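Local coordinates for protein ketosynthase (Streptomyces sp. MSC090213JE08, PDB 6KXD) that probably catalyses the decarboxylative condensation of malonyl-ACP with an acyl chain, as the ketosynthase partner of a chain length factor in a highly reducing type II polyketide synthase, at residues I107-D118 against R142-A153; R8-I18 against A235-A246. All coordinates share one frame; numbering follows the deposited sequence.

Contact 1. Residues I107-D118 against R142-A153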
loop_
_atom_site.group_PDB
_atom_site.type_symbol
_atom_site.label_atom_id
_atom_site.label_comp_id
_atom_site.label_asym_id
_atom_site.label_seq_id
_atom_site.Cartn_x
_atom_site.Cartn_y
_atom_site.Cartn_z
ATOM N N ILE A 107 -10.266 5.284 -4.063
ATOM C CA ILE A 107 -9.679 4.409 -5.056
ATOM C C ILE A 107 -8.439 3.809 -4.416
ATOM O O ILE A 107 -7.536 4.525 -4.098
ATOM C CB ILE A 107 -9.315 5.171 -6.332
ATOM C CG1 ILE A 107 -10.541 5.798 -6.990
ATOM C CG2 ILE A 107 -8.540 4.265 -7.282
ATOM C CD1 ILE A 107 -10.191 6.640 -8.196
ATOM N N THR A 108 -8.460 2.512 -4.210
ATOM C CA THR A 108 -7.389 1.867 -3.481
ATOM C C THR A 108 -7.034 0.606 -4.260
ATOM O O THR A 108 -7.898 -0.253 -4.481
ATOM C CB THR A 108 -7.774 1.721 -2.010
ATOM O OG1 THR A 108 -6.743 1.001 -1.335
ATOM C CG2 THR A 108 -9.098 1.031 -1.838
ATOM N N VAL A 109 -5.802 0.642 -4.779
ATOM C CA VAL A 109 -5.227 -0.348 -5.612
ATOM C C VAL A 109 -4.063 -0.958 -4.846
ATOM O O VAL A 109 -3.152 -0.273 -4.446
ATOM C CB VAL A 109 -4.732 0.208 -6.951
ATOM C CG1 VAL A 109 -4.122 -0.906 -7.774
ATOM C CG2 VAL A 109 -5.856 0.878 -7.725
ATOM N N GLY A 110 -4.099 -2.270 -4.732
ATOM C CA GLY A 110 -3.022 -3.015 -4.136
ATOM C C GLY A 110 -1.961 -3.327 -5.162
ATOM O O GLY A 110 -2.267 -3.493 -6.328
ATOM N N THR A 111 -0.711 -3.463 -4.730
ATOM C CA THR A 111 0.336 -3.915 -5.607
ATOM C C THR A 111 1.474 -4.551 -4.819
ATOM O O THR A 111 1.715 -4.185 -3.667
ATOM C CB THR A 111 0.905 -2.785 -6.473
ATOM O OG1 THR A 111 1.530 -3.448 -7.569
ATOM C CG2 THR A 111 1.928 -1.921 -5.792
ATOM N N THR A 112 2.192 -5.471 -5.483
ATOM C CA THR A 112 3.422 -6.014 -4.884
ATOM C C THR A 112 4.621 -5.265 -5.436
ATOM O O THR A 112 5.453 -4.795 -4.707
ATOM C CB THR A 112 3.531 -7.522 -5.158
ATOM O OG1 THR A 112 2.408 -8.180 -4.550
ATOM C CG2 THR A 112 4.848 -8.100 -4.693
ATOM N N ASP A 113 4.691 -5.224 -6.786
ATOM C CA ASP A 113 5.869 -4.845 -7.545
ATOM C C ASP A 113 5.645 -3.561 -8.330
ATOM O O ASP A 113 6.603 -2.874 -8.643
ATOM C CB ASP A 113 6.294 -5.957 -8.502
ATOM C CG ASP A 113 6.776 -7.178 -7.743
ATOM O OD1 ASP A 113 7.627 -6.984 -6.840
ATOM O OD2 ASP A 113 6.242 -8.267 -8.013
ATOM N N GLY A 114 4.390 -3.155 -8.497
ATOM C CA GLY A 114 4.168 -1.913 -9.232
ATOM C C GLY A 114 4.848 -1.988 -10.587
ATOM O O GLY A 114 4.783 -3.047 -11.245
ATOM N N GLU A 115 5.529 -0.901 -10.969
ATOM C CA GLU A 115 6.200 -0.830 -12.286
ATOM C C GLU A 115 7.651 -1.275 -12.144
ATOM O O GLU A 115 8.573 -0.608 -12.597
ATOM C CB GLU A 115 6.099 0.584 -12.839
ATOM C CG GLU A 115 4.671 1.058 -12.948
ATOM C CD GLU A 115 3.652 0.281 -13.762
ATOM O OE1 GLU A 115 2.530 0.854 -13.938
ATOM O OE2 GLU A 115 3.931 -0.892 -14.199
ATOM N N SER A 116 7.863 -2.405 -11.456
ATOM C CA SER A 116 9.219 -2.851 -11.276
ATOM C C SER A 116 9.874 -3.210 -12.630
ATOM O O SER A 116 11.075 -3.145 -12.753
ATOM C CB SER A 116 9.277 -3.974 -10.269
ATOM O OG SER A 116 9.231 -3.417 -8.937
ATOM N N HIS A 117 9.071 -3.568 -13.623
ATOM C CA HIS A 117 9.583 -3.771 -14.973
ATOM C C HIS A 117 10.214 -2.489 -15.509
ATOM O O HIS A 117 11.285 -2.538 -16.078
ATOM C CB HIS A 117 8.497 -4.302 -15.911
ATOM C CG HIS A 117 8.997 -4.441 -17.311
ATOM N ND1 HIS A 117 10.009 -5.337 -17.649
ATOM C CD2 HIS A 117 8.649 -3.798 -18.444
ATOM C CE1 HIS A 117 10.246 -5.247 -18.947
ATOM N NE2 HIS A 117 9.448 -4.275 -19.446
ATOM N N ASP A 118 9.519 -1.344 -15.360
ATOM C CA ASP A 118 10.061 -0.043 -15.726
ATOM C C ASP A 118 11.357 0.227 -14.976
ATOM O O ASP A 118 12.270 0.817 -15.518
ATOM C CB ASP A 118 9.022 1.074 -15.531
ATOM C CG ASP A 118 7.879 0.984 -16.517
ATOM O OD1 ASP A 118 8.111 0.449 -17.607
ATOM O OD2 ASP A 118 6.775 1.468 -16.195
ATOM N N ARG A 142 7.106 7.314 -13.687
ATOM C CA ARG A 142 5.956 6.528 -13.506
ATOM C C ARG A 142 6.175 5.293 -12.615
ATOM O O ARG A 142 5.299 4.479 -12.589
ATOM C CB ARG A 142 5.424 6.168 -14.880
ATOM C CG ARG A 142 6.165 5.031 -15.560
ATOM C CD ARG A 142 5.714 5.005 -17.006
ATOM N NE ARG A 142 6.215 3.787 -17.631
ATOM C CZ ARG A 142 6.261 3.600 -18.940
ATOM N NH1 ARG A 142 6.015 4.620 -19.753
ATOM N NH2 ARG A 142 6.546 2.403 -19.411
ATOM N N ILE A 143 7.326 5.176 -11.943
ATOM C CA ILE A 143 7.704 3.946 -11.220
ATOM C C ILE A 143 7.122 3.903 -9.805
ATOM O O ILE A 143 7.132 2.861 -9.209
ATOM C CB ILE A 143 9.234 3.749 -11.161
ATOM C CG1 ILE A 143 9.933 4.942 -10.521
ATOM C CG2 ILE A 143 9.777 3.441 -12.564
ATOM C CD1 ILE A 143 11.233 4.623 -9.862
ATOM N N ASN A 144 6.586 5.000 -9.307
ATOM C CA ASN A 144 6.173 5.010 -7.878
ATOM C C ASN A 144 4.753 4.467 -7.772
ATOM O O ASN A 144 3.853 4.814 -8.561
ATOM C CB ASN A 144 6.365 6.389 -7.258
ATOM C CG ASN A 144 7.809 6.835 -7.289
ATOM O OD1 ASN A 144 8.716 6.028 -7.112
ATOM N ND2 ASN A 144 8.022 8.105 -7.560
ATOM N N ALA A 145 4.540 3.608 -6.773
ATOM C CA ALA A 145 3.372 2.799 -6.666
ATOM C C ALA A 145 2.096 3.640 -6.481
ATOM O O ALA A 145 1.036 3.188 -6.862
ATOM C CB ALA A 145 3.541 1.827 -5.506
ATOM N N GLY A 146 2.228 4.842 -5.933
ATOM C CA GLY A 146 1.104 5.719 -5.658
ATOM C C GLY A 146 0.355 6.011 -6.930
ATOM O O GLY A 146 -0.850 6.214 -6.944
ATOM N N ARG A 147 1.117 6.014 -8.017
ATOM C CA ARG A 147 0.542 6.329 -9.304
ATOM C C ARG A 147 -0.550 5.334 -9.746
ATOM O O ARG A 147 -1.458 5.718 -10.458
ATOM C CB ARG A 147 1.705 6.528 -10.280
ATOM C CG ARG A 147 1.242 6.746 -11.707
ATOM C CD ARG A 147 2.436 6.967 -12.622
ATOM N NE ARG A 147 3.011 8.251 -12.319
ATOM C CZ ARG A 147 3.045 9.286 -13.123
ATOM N NH1 ARG A 147 2.648 9.172 -14.378
ATOM N NH2 ARG A 147 3.550 10.413 -12.661
ATOM N N LEU A 148 -0.503 4.058 -9.324
ATOM C CA LEU A 148 -1.461 3.099 -9.727
ATOM C C LEU A 148 -2.877 3.522 -9.366
ATOM O O LEU A 148 -3.815 3.152 -10.068
ATOM C CB LEU A 148 -1.195 1.756 -9.052
ATOM C CG LEU A 148 0.152 1.111 -9.363
ATOM C CD1 LEU A 148 0.227 -0.254 -8.697
ATOM C CD2 LEU A 148 0.362 0.989 -10.858
ATOM N N SER A 149 -3.023 4.245 -8.245
ATOM C CA SER A 149 -4.302 4.707 -7.771
ATOM C C SER A 149 -4.698 6.003 -8.441
ATOM O O SER A 149 -5.831 6.126 -8.859
ATOM C CB SER A 149 -4.272 4.837 -6.233
ATOM O OG SER A 149 -4.510 3.552 -5.716
ATOM N N THR A 150 -3.755 6.925 -8.527
ATOM C CA THR A 150 -4.032 8.272 -9.033
ATOM C C THR A 150 -4.386 8.232 -10.529
ATOM O O THR A 150 -5.237 9.005 -10.974
ATOM C CB THR A 150 -2.887 9.257 -8.787
ATOM O OG1 THR A 150 -1.681 8.855 -9.450
ATOM C CG2 THR A 150 -2.670 9.481 -7.303
ATOM N N VAL A 151 -3.778 7.330 -11.313
ATOM C CA VAL A 151 -4.103 7.319 -12.755
ATOM C C VAL A 151 -5.554 6.908 -12.994
ATOM O O VAL A 151 -6.094 7.284 -14.022
ATOM C CB VAL A 151 -3.181 6.432 -13.600
ATOM C CG1 VAL A 151 -1.811 7.040 -13.742
ATOM C CG2 VAL A 151 -3.151 5.012 -13.058
ATOM N N ILE A 152 -6.121 6.043 -12.146
ATOM C CA ILE A 152 -7.499 5.675 -12.248
ATOM C C ILE A 152 -8.342 6.936 -12.096
ATOM O O ILE A 152 -9.308 7.105 -12.841
ATOM C CB ILE A 152 -7.923 4.633 -11.224
ATOM C CG1 ILE A 152 -7.209 3.309 -11.510
ATOM C CG2 ILE A 152 -9.437 4.514 -11.203
ATOM C CD1 ILE A 152 -7.349 2.297 -10.450
ATOM N N ALA A 153 -7.991 7.757 -11.102
ATOM C CA ALA A 153 -8.782 8.959 -10.868
ATOM C C ALA A 153 -8.687 9.835 -12.120
ATOM O O ALA A 153 -9.682 10.481 -12.555
ATOM C CB ALA A 153 -8.348 9.696 -9.631
HETATM O O HOH W 1 4.920 1.330 -9.267
HETATM O O HOH W 2 2.130 3.315 -13.276
#
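V109 and I152 meet tip to tip, and the 3.4 Å between V109 CG2 and I152 CD1 is tighter than usual carbon contact. Beside them, CD1 of I107 rests on I152 CG2 and on A153 CB, both at 3.8 Å. L148 lies across T111 at about a right angle, its CD1 3.4 Å from T111 CB, again a close fit. The OG1 of T111 stands anti to the backbone N (chi1 -159°), accepts from G114 N in an ST motif, and also hydrogen-bonds the carbonyl O of A197.

Beyond L148 the packing gives way to water and charge. One water bridges E115 N and I143 O, and a second lies 2.6 Å from E115 OE1; the carboxylate of E115 also takes the backbone N-H groups of A78 and G79. At the partly exposed end R142 grips D118 side-on, NE to OD2 at 2.8 Å and NH2 to OD1 at 3.1 Å. The guanidinium and carboxylate planes are 62° apart, and both nitrogens meet their oxygens from above the carboxylate plane. With strand 105-110 paired in parallel to strands 161-166 and 191-198, helix 147-156 against it forms part of the layered alpha-beta core of the thiolase fold.

Contact 2. Residues R8-I18 against A235-A246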
loop_
_atom_site.group_PDB
_atom_site.type_symbol
_atom_site.label_atom_id
_atom_site.label_comp_id
_atom_site.label_asym_id
_atom_site.label_seq_id
_atom_site.Cartn_x
_atom_site.Cartn_y
_atom_site.Cartn_z
ATOM N N ARG A 8 -23.523 0.409 8.189
ATOM C CA ARG A 8 -23.919 0.528 6.789
ATOM C C ARG A 8 -23.447 -0.715 6.042
ATOM O O ARG A 8 -22.337 -1.210 6.278
ATOM C CB ARG A 8 -23.332 1.768 6.115
ATOM C CG ARG A 8 -23.507 3.057 6.904
ATOM C CD ARG A 8 -23.611 4.247 5.971
ATOM N NE ARG A 8 -22.575 4.224 4.944
ATOM C CZ ARG A 8 -22.607 4.925 3.811
ATOM N NH1 ARG A 8 -23.763 5.240 3.244
ATOM N NH2 ARG A 8 -21.472 5.317 3.259
ATOM N N ARG A 9 -24.309 -1.190 5.142
ATOM C CA ARG A 9 -24.066 -2.384 4.354
ATOM C C ARG A 9 -23.440 -1.951 3.029
ATOM O O ARG A 9 -23.739 -0.895 2.521
ATOM C CB ARG A 9 -25.365 -3.160 4.124
ATOM C CG ARG A 9 -25.786 -4.051 5.286
ATOM C CD ARG A 9 -27.176 -4.636 5.091
ATOM N NE ARG A 9 -27.457 -5.059 3.723
ATOM C CZ ARG A 9 -27.738 -6.304 3.339
ATOM N NH1 ARG A 9 -27.464 -7.328 4.126
ATOM N NH2 ARG A 9 -28.279 -6.525 2.155
ATOM N N VAL A 10 -22.514 -2.769 2.532
ATOM C CA VAL A 10 -21.688 -2.440 1.370
ATOM C C VAL A 10 -21.738 -3.603 0.381
ATOM O O VAL A 10 -21.506 -4.757 0.774
ATOM C CB VAL A 10 -20.235 -2.185 1.810
ATOM C CG1 VAL A 10 -19.323 -1.883 0.623
ATOM C CG2 VAL A 10 -20.174 -1.112 2.885
ATOM N N VAL A 11 -21.917 -3.280 -0.897
ATOM C CA VAL A 11 -22.184 -4.246 -1.926
ATOM C C VAL A 11 -21.257 -4.024 -3.118
ATOM O O VAL A 11 -20.773 -2.928 -3.353
ATOM C CB VAL A 11 -23.672 -4.198 -2.333
ATOM C CG1 VAL A 11 -24.550 -4.792 -1.231
ATOM C CG2 VAL A 11 -24.132 -2.786 -2.685
ATOM N N LEU A 12 -21.014 -5.122 -3.838
ATOM C CA LEU A 12 -20.208 -5.150 -5.015
ATOM C C LEU A 12 -21.115 -4.973 -6.218
ATOM O O LEU A 12 -21.807 -5.925 -6.591
ATOM C CB LEU A 12 -19.462 -6.483 -5.112
ATOM C CG LEU A 12 -18.417 -6.715 -4.015
ATOM C CD1 LEU A 12 -17.846 -8.123 -4.044
ATOM C CD2 LEU A 12 -17.289 -5.698 -4.134
ATOM N N THR A 13 -21.030 -3.801 -6.846
ATOM C CA THR A 13 -21.846 -3.473 -8.000
ATOM C C THR A 13 -21.081 -3.567 -9.318
ATOM O O THR A 13 -21.702 -3.507 -10.377
ATOM C CB THR A 13 -22.450 -2.081 -7.828
ATOM O OG1 THR A 13 -21.377 -1.178 -7.577
ATOM C CG2 THR A 13 -23.433 -2.041 -6.681
ATOM N N GLY A 14 -19.748 -3.687 -9.292
ATOM C CA GLY A 14 -19.000 -3.786 -10.541
ATOM C C GLY A 14 -17.702 -4.545 -10.356
ATOM O O GLY A 14 -17.089 -4.462 -9.297
ATOM N N PHE A 15 -17.337 -5.324 -11.372
ATOM C CA PHE A 15 -16.093 -6.049 -11.431
ATOM C C PHE A 15 -15.388 -5.725 -12.731
ATOM O O PHE A 15 -15.991 -5.773 -13.809
ATOM C CB PHE A 15 -16.292 -7.569 -11.420
ATOM C CG PHE A 15 -16.934 -8.148 -10.184
ATOM C CD1 PHE A 15 -16.682 -7.620 -8.931
ATOM C CD2 PHE A 15 -17.744 -9.274 -10.271
ATOM C CE1 PHE A 15 -17.252 -8.177 -7.798
ATOM C CE2 PHE A 15 -18.293 -9.845 -9.137
ATOM C CZ PHE A 15 -18.048 -9.294 -7.900
ATOM N N GLY A 16 -14.109 -5.401 -12.618
ATOM C CA GLY A 16 -13.264 -5.248 -13.737
ATOM C C GLY A 16 -12.102 -6.205 -13.614
ATOM O O GLY A 16 -11.487 -6.254 -12.560
ATOM N N VAL A 17 -11.779 -6.898 -14.708
ATOM C CA VAL A 17 -10.793 -7.991 -14.707
ATOM C C VAL A 17 -9.941 -7.938 -15.974
ATOM O O VAL A 17 -10.483 -7.987 -17.091
ATOM C CB VAL A 17 -11.469 -9.375 -14.611
ATOM C CG1 VAL A 17 -10.409 -10.480 -14.637
ATOM C CG2 VAL A 17 -12.376 -9.512 -13.408
ATOM N N ILE A 18 -8.624 -7.906 -15.770
ATOM C CA ILE A 18 -7.571 -8.143 -16.706
ATOM C C ILE A 18 -6.762 -9.300 -16.144
ATOM O O ILE A 18 -6.067 -9.108 -15.172
ATOM C CB ILE A 18 -6.626 -6.942 -16.863
ATOM C CG1 ILE A 18 -7.325 -5.666 -17.341
ATOM C CG2 ILE A 18 -5.475 -7.320 -17.766
ATOM C CD1 ILE A 18 -7.540 -5.622 -18.825
ATOM N N ALA A 235 -5.070 -7.238 -13.210
ATOM C CA ALA A 235 -5.715 -6.313 -12.315
ATOM C C ALA A 235 -7.131 -6.802 -12.073
ATOM O O ALA A 235 -7.826 -7.307 -12.980
ATOM C CB ALA A 235 -5.684 -4.938 -12.923
ATOM N N GLY A 236 -7.566 -6.662 -10.825
ATOM C CA GLY A 236 -8.926 -6.756 -10.505
ATOM C C GLY A 236 -9.356 -5.517 -9.786
ATOM O O GLY A 236 -8.677 -5.093 -8.845
ATOM N N ILE A 237 -10.444 -4.930 -10.269
ATOM C CA ILE A 237 -11.038 -3.779 -9.628
ATOM C C ILE A 237 -12.479 -4.103 -9.321
ATOM O O ILE A 237 -13.236 -4.555 -10.212
ATOM C CB ILE A 237 -10.880 -2.504 -10.466
ATOM C CG1 ILE A 237 -9.407 -2.187 -10.736
ATOM C CG2 ILE A 237 -11.563 -1.343 -9.783
ATOM C CD1 ILE A 237 -8.638 -1.727 -9.492
ATOM N N LEU A 238 -12.850 -3.820 -8.073
ATOM C CA LEU A 238 -14.173 -4.021 -7.592
ATOM C C LEU A 238 -14.791 -2.660 -7.295
ATOM O O LEU A 238 -14.152 -1.803 -6.684
ATOM C CB LEU A 238 -14.142 -4.876 -6.328
ATOM C CG LEU A 238 -13.628 -6.304 -6.509
ATOM C CD1 LEU A 238 -12.109 -6.337 -6.430
ATOM C CD2 LEU A 238 -14.222 -7.230 -5.466
ATOM N N VAL A 239 -16.031 -2.458 -7.756
ATOM C CA VAL A 239 -16.810 -1.317 -7.302
ATOM C C VAL A 239 -17.569 -1.724 -6.041
ATOM O O VAL A 239 -18.434 -2.638 -6.090
ATOM C CB VAL A 239 -17.765 -0.785 -8.395
ATOM C CG1 VAL A 239 -18.495 0.459 -7.903
ATOM C CG2 VAL A 239 -17.024 -0.503 -9.692
ATOM N N LEU A 240 -17.251 -1.043 -4.930
ATOM C CA LEU A 240 -17.944 -1.148 -3.697
ATOM C C LEU A 240 -18.839 0.081 -3.565
ATOM O O LEU A 240 -18.407 1.184 -3.897
ATOM C CB LEU A 240 -16.982 -1.167 -2.507
ATOM C CG LEU A 240 -16.332 -2.509 -2.189
ATOM C CD1 LEU A 240 -15.374 -2.915 -3.287
ATOM C CD2 LEU A 240 -15.611 -2.426 -0.850
ATOM N N GLU A 241 -20.027 -0.116 -3.009
ATOM C CA GLU A 241 -21.011 0.954 -2.869
ATOM C C GLU A 241 -21.845 0.716 -1.630
ATOM O O GLU A 241 -22.089 -0.433 -1.280
ATOM C CB GLU A 241 -21.967 0.961 -4.060
ATOM C CG GLU A 241 -21.468 1.739 -5.251
ATOM C CD GLU A 241 -22.526 1.911 -6.338
ATOM O OE1 GLU A 241 -22.459 1.161 -7.339
ATOM O OE2 GLU A 241 -23.410 2.796 -6.182
ATOM N N SER A 242 -22.260 1.797 -0.965
ATOM C CA SER A 242 -23.195 1.624 0.148
ATOM C C SER A 242 -24.441 0.951 -0.426
ATOM O O SER A 242 -24.787 1.213 -1.572
ATOM C CB SER A 242 -23.534 2.917 0.821
ATOM O OG SER A 242 -24.315 3.729 -0.032
ATOM N N LEU A 243 -25.051 0.036 0.333
ATOM C CA LEU A 243 -26.333 -0.540 -0.119
ATOM C C LEU A 243 -27.308 0.584 -0.510
ATOM O O LEU A 243 -27.947 0.505 -1.542
ATOM C CB LEU A 243 -26.928 -1.425 0.975
ATOM C CG LEU A 243 -28.276 -2.057 0.610
ATOM C CD1 LEU A 243 -28.139 -2.892 -0.656
ATOM C CD2 LEU A 243 -28.815 -2.900 1.759
ATOM N N GLU A 244 -27.407 1.619 0.332
ATOM C CA GLU A 244 -28.270 2.771 0.088
ATOM C C GLU A 244 -28.072 3.294 -1.333
ATOM O O GLU A 244 -29.026 3.522 -2.050
ATOM C CB GLU A 244 -27.911 3.945 0.994
ATOM C CG GLU A 244 -28.566 3.941 2.353
ATOM C CD GLU A 244 -27.962 5.010 3.250
ATOM O OE1 GLU A 244 -28.553 6.113 3.333
ATOM O OE2 GLU A 244 -26.876 4.751 3.833
ATOM N N SER A 245 -26.804 3.547 -1.682
ATOM C CA SER A 245 -26.419 4.184 -2.931
ATOM C C SER A 245 -26.661 3.256 -4.130
ATOM O O SER A 245 -26.970 3.697 -5.210
ATOM C CB SER A 245 -24.968 4.588 -2.879
ATOM O OG SER A 245 -24.512 4.895 -4.185
ATOM N N ALA A 246 -26.424 1.960 -3.940
ATOM C CA ALA A 246 -26.650 0.959 -4.977
ATOM C C ALA A 246 -28.159 0.841 -5.269
ATOM O O ALA A 246 -28.585 0.997 -6.422
ATOM C CB ALA A 246 -26.072 -0.356 -4.524
#
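T13 and E241 cross at about a right angle, and the hydroxyl OG1 of T13 donates to E241 OE1 over 2.6 Å, reaching the anti side of the carboxylate. T13 is the extra residue of a beta bulge: L12 pairs with L240 and G14 with V239, shifting the register by one. The hydroxyl takes its place between the backbone N and the carbonyl carbon (chi1 54°), which turns it to E241. OE1 is also held by R249, while OE2 accepts from S245 OG and pairs with R103, so two arginines probably stabilise the negative charge of this buried acid. Just past the bulge V239 N donates to G14 O at 2.7 Å, and V239 CG2 lies 3.9 Å from G14 CA.

On the face of V10, L12, F15, L238 and L240, L12 runs alongside L240 in the same direction, with CD2 of L12 only 3.5 Å from L240 CD1. The same CD2 meets L238 CD2 at 3.7 Å, these two side chains crossing obliquely, and CD1 of L12 lies in plane at the edge of the F15 ring.

At the chain's beginning, R9 and L243 lie side by side; CD2 of L243 sits at the guanidinium edge, 3.2 Å from R9 NE, and R9 has its ion pair with E256. R8 NH2 donates to the carbonyl O of I184, while R8 NH1 makes a salt bridge to E244 OE2 at 3.2 Å, the two planes 82° apart, and S242 CB lies over a guanidinium face. S242 OG accepts from S245 N, capping helix 243-247.

This antiparallel pair lies within the main mixed sheet, strand 10-19 also pairing with strand 255-264 and strand 234-242 with strand 191-198. Helices 172-185 and 341-355 pack on the L12 face, and helix 77-93 on the I18, A235 and I237 face.

Overall arrangement
Strand 10-19 opens the chain and waits for strand 234-242, so contact 2 closes a loop of 216 intervening residues. Contact 1 is nested inside it: strand 105-110 and the turn after it return to helix 147-156 after only 23 residues, 15 of them helical. The two contacts do not cross. Their centres are about 20 Å apart, yet V109 CG2 and I237 CD1 come to 4.2 Å, and both reach the same mixed sheet, with strand 191-198 pairing with 105-110 on one edge and 234-242 on the other. Contact 2 thus joins the first strand to strand 234-242, more than 200 residues later, while contact 1 fastens a helix to the sheet.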